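Local structure of vacuolar-sorting protein BRO1 (Saccharomyces cerevisiae, 1ZB1) at residues Thr153-Tyr161 / Ile344-Ile352; Asn271-Phe282 / Glu327-Ile338. The protein helps sort cargo into multivesicular-body vesicles and recruits the deubiquitinase DOA4 to endosomes, its Bro1 domain, the part described here, possibly binding SNF7. All blocks are in the same frame, centred on the assembly; numbering follows the deposited sequence.

Contact 1. Residues Thr153-Tyr161 / Ile344-Ile352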
# COMPACT_ATOMS: atom_id res chain seq x y z
N THR A 153 -3.14 -1.63 -5.66
CA THR A 153 -4.19 -0.63 -5.76
C THR A 153 -5.24 -0.90 -4.69
O THR A 153 -5.73 0.03 -4.04
CB THR A 153 -4.83 -0.64 -7.18
OG1 THR A 153 -3.87 -0.19 -8.14
CG2 THR A 153 -6.06 0.27 -7.24
N LYS A 154 -5.59 -2.17 -4.50
CA LYS A 154 -6.58 -2.51 -3.48
C LYS A 154 -6.02 -2.24 -2.08
O LYS A 154 -6.74 -1.77 -1.19
CB LYS A 154 -7.02 -3.97 -3.61
CG LYS A 154 -7.93 -4.22 -4.81
CD LYS A 154 -8.31 -5.68 -4.94
CE LYS A 154 -9.27 -5.90 -6.10
NZ LYS A 154 -9.59 -7.34 -6.28
N ALA A 155 -4.73 -2.52 -1.87
CA ALA A 155 -4.12 -2.26 -0.56
C ALA A 155 -4.28 -0.78 -0.26
O ALA A 155 -4.67 -0.40 0.84
CB ALA A 155 -2.64 -2.65 -0.57
N PHE A 156 -3.98 0.05 -1.26
CA PHE A 156 -4.10 1.51 -1.15
C PHE A 156 -5.50 1.87 -0.67
O PHE A 156 -5.66 2.64 0.29
CB PHE A 156 -3.79 2.12 -2.54
CG PHE A 156 -4.16 3.59 -2.68
CD1 PHE A 156 -3.96 4.50 -1.64
CD2 PHE A 156 -4.65 4.06 -3.90
CE1 PHE A 156 -4.25 5.85 -1.82
CE2 PHE A 156 -4.94 5.42 -4.09
CZ PHE A 156 -4.74 6.31 -3.04
N SER A 157 -6.51 1.31 -1.31
CA SER A 157 -7.89 1.57 -0.94
C SER A 157 -8.21 1.19 0.52
O SER A 157 -8.89 1.93 1.22
CB SER A 157 -8.82 0.82 -1.90
OG SER A 157 -10.18 1.04 -1.57
N CYS A 158 -7.73 0.03 0.96
CA CYS A 158 -7.97 -0.42 2.34
C CYS A 158 -7.33 0.49 3.39
O CYS A 158 -7.97 0.84 4.39
CB CYS A 158 -7.47 -1.85 2.52
SG CYS A 158 -8.37 -3.09 1.54
N PHE A 159 -6.06 0.86 3.20
CA PHE A 159 -5.38 1.74 4.16
C PHE A 159 -6.01 3.13 4.21
O PHE A 159 -6.05 3.77 5.26
CB PHE A 159 -3.90 1.87 3.81
CG PHE A 159 -3.08 0.67 4.21
CD1 PHE A 159 -3.11 0.20 5.53
CD2 PHE A 159 -2.26 0.03 3.28
CE1 PHE A 159 -2.32 -0.89 5.92
CE2 PHE A 159 -1.46 -1.06 3.67
CZ PHE A 159 -1.50 -1.52 4.99
N GLU A 160 -6.49 3.59 3.06
CA GLU A 160 -7.13 4.89 2.96
C GLU A 160 -8.42 4.90 3.78
O GLU A 160 -8.67 5.84 4.54
CB GLU A 160 -7.44 5.20 1.49
CG GLU A 160 -8.22 6.48 1.25
CD GLU A 160 -8.39 6.79 -0.22
OE1 GLU A 160 -9.04 5.98 -0.93
OE2 GLU A 160 -7.87 7.83 -0.67
N TYR A 161 -9.22 3.86 3.64
CA TYR A 161 -10.48 3.74 4.38
C TYR A 161 -10.20 3.70 5.88
O TYR A 161 -10.93 4.30 6.68
CB TYR A 161 -11.22 2.46 3.98
CG TYR A 161 -12.55 2.26 4.69
CD1 TYR A 161 -13.73 2.77 4.15
CD2 TYR A 161 -12.61 1.58 5.91
CE1 TYR A 161 -14.95 2.59 4.81
CE2 TYR A 161 -13.82 1.40 6.57
CZ TYR A 161 -14.99 1.91 6.01
OH TYR A 161 -16.20 1.71 6.64
N ILE A 344 -3.19 5.34 -11.37
CA ILE A 344 -3.88 4.46 -10.43
C ILE A 344 -5.22 4.99 -9.93
O ILE A 344 -5.29 6.03 -9.27
CB ILE A 344 -2.96 4.15 -9.20
CG1 ILE A 344 -1.83 3.20 -9.62
CG2 ILE A 344 -3.76 3.47 -8.09
CD1 ILE A 344 -0.92 3.74 -10.66
N LYS A 345 -6.28 4.26 -10.26
CA LYS A 345 -7.63 4.62 -9.84
C LYS A 345 -8.06 3.61 -8.79
O LYS A 345 -8.34 2.46 -9.10
CB LYS A 345 -8.58 4.57 -11.04
CG LYS A 345 -8.21 5.50 -12.18
CD LYS A 345 -9.19 5.36 -13.34
CE LYS A 345 -8.83 6.29 -14.50
NZ LYS A 345 -9.82 6.19 -15.62
N SER A 346 -8.11 4.05 -7.53
CA SER A 346 -8.49 3.15 -6.45
C SER A 346 -9.99 2.99 -6.27
O SER A 346 -10.74 3.97 -6.29
CB SER A 346 -7.88 3.61 -5.13
OG SER A 346 -8.58 4.74 -4.62
N PRO A 347 -10.45 1.75 -6.11
CA PRO A 347 -11.87 1.45 -5.92
C PRO A 347 -12.18 1.74 -4.45
O PRO A 347 -11.26 1.96 -3.67
CB PRO A 347 -11.95 -0.03 -6.25
CG PRO A 347 -10.66 -0.54 -5.69
CD PRO A 347 -9.66 0.50 -6.14
N THR A 348 -13.45 1.77 -4.08
CA THR A 348 -13.76 2.03 -2.67
C THR A 348 -13.62 0.73 -1.89
O THR A 348 -13.73 -0.35 -2.46
CB THR A 348 -15.20 2.55 -2.49
OG1 THR A 348 -16.12 1.63 -3.10
CG2 THR A 348 -15.36 3.93 -3.13
N TRP A 349 -13.36 0.83 -0.58
CA TRP A 349 -13.26 -0.37 0.26
C TRP A 349 -14.61 -1.05 0.19
O TRP A 349 -14.71 -2.28 0.15
CB TRP A 349 -12.95 0.02 1.72
CG TRP A 349 -13.32 -1.05 2.76
CD1 TRP A 349 -14.12 -0.88 3.86
CD2 TRP A 349 -12.92 -2.44 2.77
NE1 TRP A 349 -14.24 -2.07 4.55
CE2 TRP A 349 -13.52 -3.04 3.90
CE3 TRP A 349 -12.12 -3.23 1.92
CZ2 TRP A 349 -13.35 -4.39 4.22
CZ3 TRP A 349 -11.95 -4.58 2.24
CH2 TRP A 349 -12.56 -5.15 3.37
N GLU A 350 -15.67 -0.23 0.15
CA GLU A 350 -17.04 -0.74 0.06
C GLU A 350 -17.23 -1.68 -1.12
O GLU A 350 -17.88 -2.72 -1.00
CB GLU A 350 -18.03 0.43 -0.05
CG GLU A 350 -18.18 1.28 1.21
CD GLU A 350 -17.08 2.33 1.38
OE1 GLU A 350 -17.24 3.21 2.26
OE2 GLU A 350 -16.07 2.28 0.65
N LYS A 351 -16.65 -1.32 -2.27
CA LYS A 351 -16.76 -2.14 -3.47
C LYS A 351 -15.90 -3.41 -3.40
O LYS A 351 -16.23 -4.43 -3.99
CB LYS A 351 -16.38 -1.32 -4.71
CG LYS A 351 -17.36 -0.20 -5.01
CD LYS A 351 -16.99 0.54 -6.29
CE LYS A 351 -17.98 1.67 -6.59
NZ LYS A 351 -17.69 2.35 -7.88
N ILE A 352 -14.79 -3.33 -2.68
CA ILE A 352 -13.91 -4.49 -2.53
C ILE A 352 -14.60 -5.53 -1.63
O ILE A 352 -14.55 -6.73 -1.89
CB ILE A 352 -12.56 -4.09 -1.89
CG1 ILE A 352 -11.70 -3.33 -2.90
CG2 ILE A 352 -11.83 -5.33 -1.37
CD1 ILE A 352 -10.42 -2.74 -2.31
O HOH W 1 -11.18 3.30 0.15
O HOH W 2 -16.54 -1.16 6.91
O HOH W 3 -18.36 2.40 5.33
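Tyr-161 and Trp-349 make the aromatic part of this contact, an edge-to-face pair. The indole sends its five-membered edge to the phenol: Trp-349 CD1 sits over the centre of the Tyr-161 ring, 3.3 Å above its plane, with the two planes at 54°. With CG anti to the backbone N (chi1 -180°), the tyrosine reaches from its helix alongside the first turn of helix 349-371. Tyr-76 adds a second edge-to-face partner to the tryptophan. Cys-158 SG lies obliquely to the six-membered part of the indole, 3.8 Å from Trp-349 CE3; a small, polarisable thiol suits a place between a helix and a large ring.

The one direct hydrogen bond runs from Ser-157 OG to Pro-347 O at 2.5 Å, with the donor tilted 33° from the carbonyl plane. Proline cannot donate from its own nitrogen, but its carbonyl takes the hydroxyl just ahead of the helix start. There Thr-348 is the N-cap: Lys-351 N donates to Thr-348 OG1 (3.1 Å). The contact thus lays the extended 344-348 segment and the beginning of helix 349-371 against helix 146-165 of the largely helical Bro1 domain.

Waters bridge the segments: one donates to Ser-157 O and weakly accepts from Trp-349 N; another hydrogen-bonds to Tyr-161 OH and weakly donates to Glu-350 OE1.

Other contacts are between carbons. Ile-352 CD1 rests on the aliphatic stem of Lys-154, 3.8 Å from Lys-154 CG, while Ser-346 CB meets Phe-156 CD2 at 3.5 Å. The methyl of Thr-153 touches Pro-347 CD, its hydroxyl being bonded to Ile-149 O within the helix.

Contact 2. Residues Asn271-Phe282 / Glu327-Ile338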
# COMPACT_ATOMS: atom_id res chain seq x y z
N ASN A 271 13.23 18.33 -32.54
CA ASN A 271 14.33 19.16 -33.02
C ASN A 271 14.54 20.40 -32.16
O ASN A 271 14.89 21.47 -32.66
CB ASN A 271 14.08 19.59 -34.47
CG ASN A 271 14.14 18.43 -35.44
OD1 ASN A 271 15.16 17.74 -35.54
ND2 ASN A 271 13.05 18.21 -36.17
N ARG A 272 14.32 20.26 -30.85
CA ARG A 272 14.52 21.37 -29.94
C ARG A 272 15.73 21.12 -29.05
O ARG A 272 15.63 21.15 -27.82
CB ARG A 272 13.27 21.62 -29.09
CG ARG A 272 12.20 22.42 -29.82
CD ARG A 272 11.17 23.00 -28.86
NE ARG A 272 10.17 22.02 -28.44
CZ ARG A 272 9.27 22.24 -27.48
NH1 ARG A 272 9.25 23.40 -26.84
NH2 ARG A 272 8.39 21.30 -27.17
N VAL A 273 16.86 20.85 -29.69
CA VAL A 273 18.10 20.60 -28.97
C VAL A 273 18.44 21.88 -28.22
O VAL A 273 17.90 22.94 -28.52
CB VAL A 273 19.24 20.25 -29.95
CG1 VAL A 273 20.48 19.82 -29.19
CG2 VAL A 273 18.79 19.14 -30.89
N GLY A 274 19.34 21.79 -27.24
CA GLY A 274 19.68 22.96 -26.47
C GLY A 274 18.67 23.07 -25.36
O GLY A 274 19.01 23.28 -24.19
N GLU A 275 17.39 22.94 -25.72
CA GLU A 275 16.32 22.97 -24.75
C GLU A 275 16.35 21.57 -24.15
O GLU A 275 16.17 21.38 -22.94
CB GLU A 275 14.98 23.24 -25.44
CG GLU A 275 13.82 23.45 -24.48
CD GLU A 275 12.59 23.99 -25.18
OE1 GLU A 275 12.06 23.31 -26.08
OE2 GLU A 275 12.14 25.10 -24.82
N ALA A 276 16.60 20.59 -25.01
CA ALA A 276 16.69 19.19 -24.62
C ALA A 276 17.94 19.01 -23.77
O ALA A 276 17.94 18.27 -22.79
CB ALA A 276 16.75 18.31 -25.85
N ILE A 277 19.02 19.67 -24.18
CA ILE A 277 20.28 19.60 -23.46
C ILE A 277 20.09 20.12 -22.03
O ILE A 277 20.68 19.61 -21.09
CB ILE A 277 21.38 20.43 -24.17
CG1 ILE A 277 21.71 19.78 -25.52
CG2 ILE A 277 22.62 20.53 -23.30
CD1 ILE A 277 22.65 20.59 -26.39
N ALA A 278 19.24 21.14 -21.89
CA ALA A 278 18.97 21.72 -20.59
C ALA A 278 18.26 20.70 -19.69
O ALA A 278 18.51 20.66 -18.48
CB ALA A 278 18.11 22.97 -20.75
N PHE A 279 17.39 19.89 -20.27
CA PHE A 279 16.66 18.88 -19.50
C PHE A 279 17.52 17.67 -19.18
O PHE A 279 17.32 17.01 -18.16
CB PHE A 279 15.38 18.47 -20.23
CG PHE A 279 14.20 19.30 -19.86
CD1 PHE A 279 13.51 19.07 -18.67
CD2 PHE A 279 13.79 20.36 -20.67
CE1 PHE A 279 12.44 19.88 -18.29
CE2 PHE A 279 12.72 21.17 -20.30
CZ PHE A 279 12.04 20.93 -19.11
N LEU A 280 18.47 17.35 -20.06
CA LEU A 280 19.36 16.22 -19.80
C LEU A 280 20.28 16.65 -18.67
O LEU A 280 20.73 15.84 -17.85
CB LEU A 280 20.17 15.87 -21.05
CG LEU A 280 19.49 14.93 -22.05
CD1 LEU A 280 19.47 13.52 -21.48
CD2 LEU A 280 18.08 15.40 -22.35
N ASP A 281 20.55 17.95 -18.63
CA ASP A 281 21.39 18.56 -17.61
C ASP A 281 20.68 18.35 -16.28
O ASP A 281 21.26 17.85 -15.32
CB ASP A 281 21.54 20.06 -17.90
CG ASP A 281 22.74 20.67 -17.22
OD1 ASP A 281 22.80 20.66 -15.97
OD2 ASP A 281 23.63 21.18 -17.94
N PHE A 282 19.40 18.74 -16.23
CA PHE A 282 18.59 18.60 -15.03
C PHE A 282 18.48 17.14 -14.60
O PHE A 282 18.54 16.83 -13.41
CB PHE A 282 17.19 19.17 -15.27
CG PHE A 282 16.27 19.03 -14.10
CD1 PHE A 282 16.50 19.74 -12.92
CD2 PHE A 282 15.16 18.18 -14.16
CE1 PHE A 282 15.65 19.62 -11.83
CE2 PHE A 282 14.30 18.04 -13.07
CZ PHE A 282 14.55 18.76 -11.90
N GLU A 327 22.13 26.96 -30.69
CA GLU A 327 20.94 27.30 -29.92
C GLU A 327 21.31 27.49 -28.46
O GLU A 327 22.17 26.79 -27.93
CB GLU A 327 19.90 26.18 -30.04
CG GLU A 327 19.33 25.99 -31.43
CD GLU A 327 18.26 24.92 -31.48
OE1 GLU A 327 17.25 25.06 -30.76
OE2 GLU A 327 18.43 23.94 -32.24
N SER A 328 20.65 28.44 -27.81
CA SER A 328 20.92 28.71 -26.41
C SER A 328 20.39 27.59 -25.53
O SER A 328 19.55 26.79 -25.96
CB SER A 328 20.29 30.04 -25.99
OG SER A 328 18.89 30.03 -26.19
N VAL A 329 20.89 27.52 -24.30
CA VAL A 329 20.47 26.51 -23.35
C VAL A 329 19.91 27.19 -22.11
O VAL A 329 20.65 27.79 -21.33
CB VAL A 329 21.66 25.61 -22.94
CG1 VAL A 329 21.21 24.57 -21.92
CG2 VAL A 329 22.24 24.93 -24.17
N PRO A 330 18.58 27.10 -21.91
CA PRO A 330 17.94 27.72 -20.74
C PRO A 330 18.69 27.43 -19.44
O PRO A 330 19.14 26.31 -19.21
CB PRO A 330 16.54 27.10 -20.76
CG PRO A 330 16.28 26.95 -22.22
CD PRO A 330 17.59 26.39 -22.73
N ALA A 331 18.83 28.46 -18.61
CA ALA A 331 19.53 28.32 -17.33
C ALA A 331 18.87 27.22 -16.50
O ALA A 331 19.46 26.17 -16.24
CB ALA A 331 19.50 29.64 -16.57
N VAL A 332 17.63 27.48 -16.07
CA VAL A 332 16.88 26.52 -15.28
C VAL A 332 15.58 26.19 -16.00
O VAL A 332 14.67 27.01 -16.07
CB VAL A 332 16.55 27.09 -13.88
CG1 VAL A 332 15.76 26.07 -13.07
CG2 VAL A 332 17.83 27.47 -13.16
N VAL A 333 15.51 24.99 -16.56
CA VAL A 333 14.33 24.54 -17.28
C VAL A 333 13.09 24.65 -16.42
O VAL A 333 13.17 24.73 -15.19
CB VAL A 333 14.48 23.07 -17.74
CG1 VAL A 333 15.67 22.94 -18.66
CG2 VAL A 333 14.65 22.17 -16.53
N GLN A 334 11.93 24.65 -17.07
CA GLN A 334 10.66 24.73 -16.36
C GLN A 334 10.32 23.35 -15.80
O GLN A 334 10.04 22.42 -16.56
CB GLN A 334 9.55 25.20 -17.31
CG GLN A 334 8.19 25.38 -16.65
CD GLN A 334 8.18 26.48 -15.61
OE1 GLN A 334 8.87 26.39 -14.59
NE2 GLN A 334 7.39 27.52 -15.86
N VAL A 335 10.37 23.21 -14.48
CA VAL A 335 10.08 21.93 -13.85
C VAL A 335 8.62 21.52 -14.09
O VAL A 335 8.33 20.36 -14.38
CB VAL A 335 10.36 21.98 -12.33
CG1 VAL A 335 9.51 23.06 -11.67
CG2 VAL A 335 10.07 20.62 -11.69
N ASP A 336 7.72 22.49 -13.97
CA ASP A 336 6.30 22.23 -14.18
C ASP A 336 5.97 22.11 -15.67
O ASP A 336 4.80 22.15 -16.06
CB ASP A 336 5.45 23.33 -13.54
CG ASP A 336 5.50 23.29 -12.02
OD1 ASP A 336 4.86 24.14 -11.37
OD2 ASP A 336 6.18 22.39 -11.48
N SER A 337 7.01 21.97 -16.48
CA SER A 337 6.83 21.82 -17.92
C SER A 337 6.36 20.39 -18.16
O SER A 337 5.71 20.10 -19.17
CB SER A 337 8.16 22.07 -18.64
OG SER A 337 8.02 21.93 -20.04
N ILE A 338 6.71 19.50 -17.24
CA ILE A 338 6.32 18.10 -17.32
C ILE A 338 5.07 17.93 -16.47
O ILE A 338 5.11 18.12 -15.25
CB ILE A 338 7.42 17.17 -16.78
CG1 ILE A 338 8.73 17.43 -17.52
CG2 ILE A 338 7.00 15.72 -16.95
CD1 ILE A 338 9.90 16.59 -17.02
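Val-333 lies flat on one face of the Phe-279 ring, CB and both methyls at nearly the same height. Val-333 CB lies 3.5 Å above the ring plane, offset toward the rim and 19° off the ring normal, a CH-pi contact. Val-333 CG2 is over Phe-279 CE1, at 3.6 Å from it, while CG1 lies over the CD2 and CE2 side. A beta-branched residue suits this place because it spreads over a flat face without a long chain. With CG1 anti to the carbonyl carbon (chi1 -61°), that methyl also presses on Ala-278 CB at 3.2 Å, tighter than usual van der Waals contact; the small alanine lets the loop come this close. The other methyl, CG2, approaches Phe-282 CB. His-263 of helix 242-269 stacks edge-to-face with the Phe-279 ring.

Earlier in the loop, Val-329 turns CG1 to both Gly-274 O (3.4 Å) and Ala-278 CB (3.7 Å), with Pro-330 CD beside it, 4.0 Å from Ala-278 CB. Gly-274, the N-cap residue, has a positive phi of 86°, and a beta carbon there would run into Ser-328 O; glycine therefore suits both the backbone turn and the close approach of the loop. Near the helix start, Arg-272 NH1 and Glu-275 OE1 form a salt bridge at 2.9 Å.

No hydrogen bond crosses between the segments. This is apolar packing of a loop, the long connection between helices 303-322 and 349-371, over the first turns of helix 275-290 in the helical Bro1 domain, after a Schellman motif at Asn-271 has closed the preceding helix.

How the contacts relate
Both contacts involve the long connection that follows helix 303-322. Its earlier part, 327-338, lies over helix 275-290 in contact 2; after five intervening residues it reaches 344-352, which passes along helix 146-165 and enters helix 349-371, the last modelled helix, in contact 1. Contact 2 is accordingly nested within the loop that contact 1 closes. Their centres are 38 Å apart and their nearest atoms about 16 Å, so they do not touch. The centre of contact 1 is about 9 Å, and that of contact 2 about 35 Å, from the centre of the chain. Together they trace the connection from an outlying part of the elongated Bro1 domain to its middle.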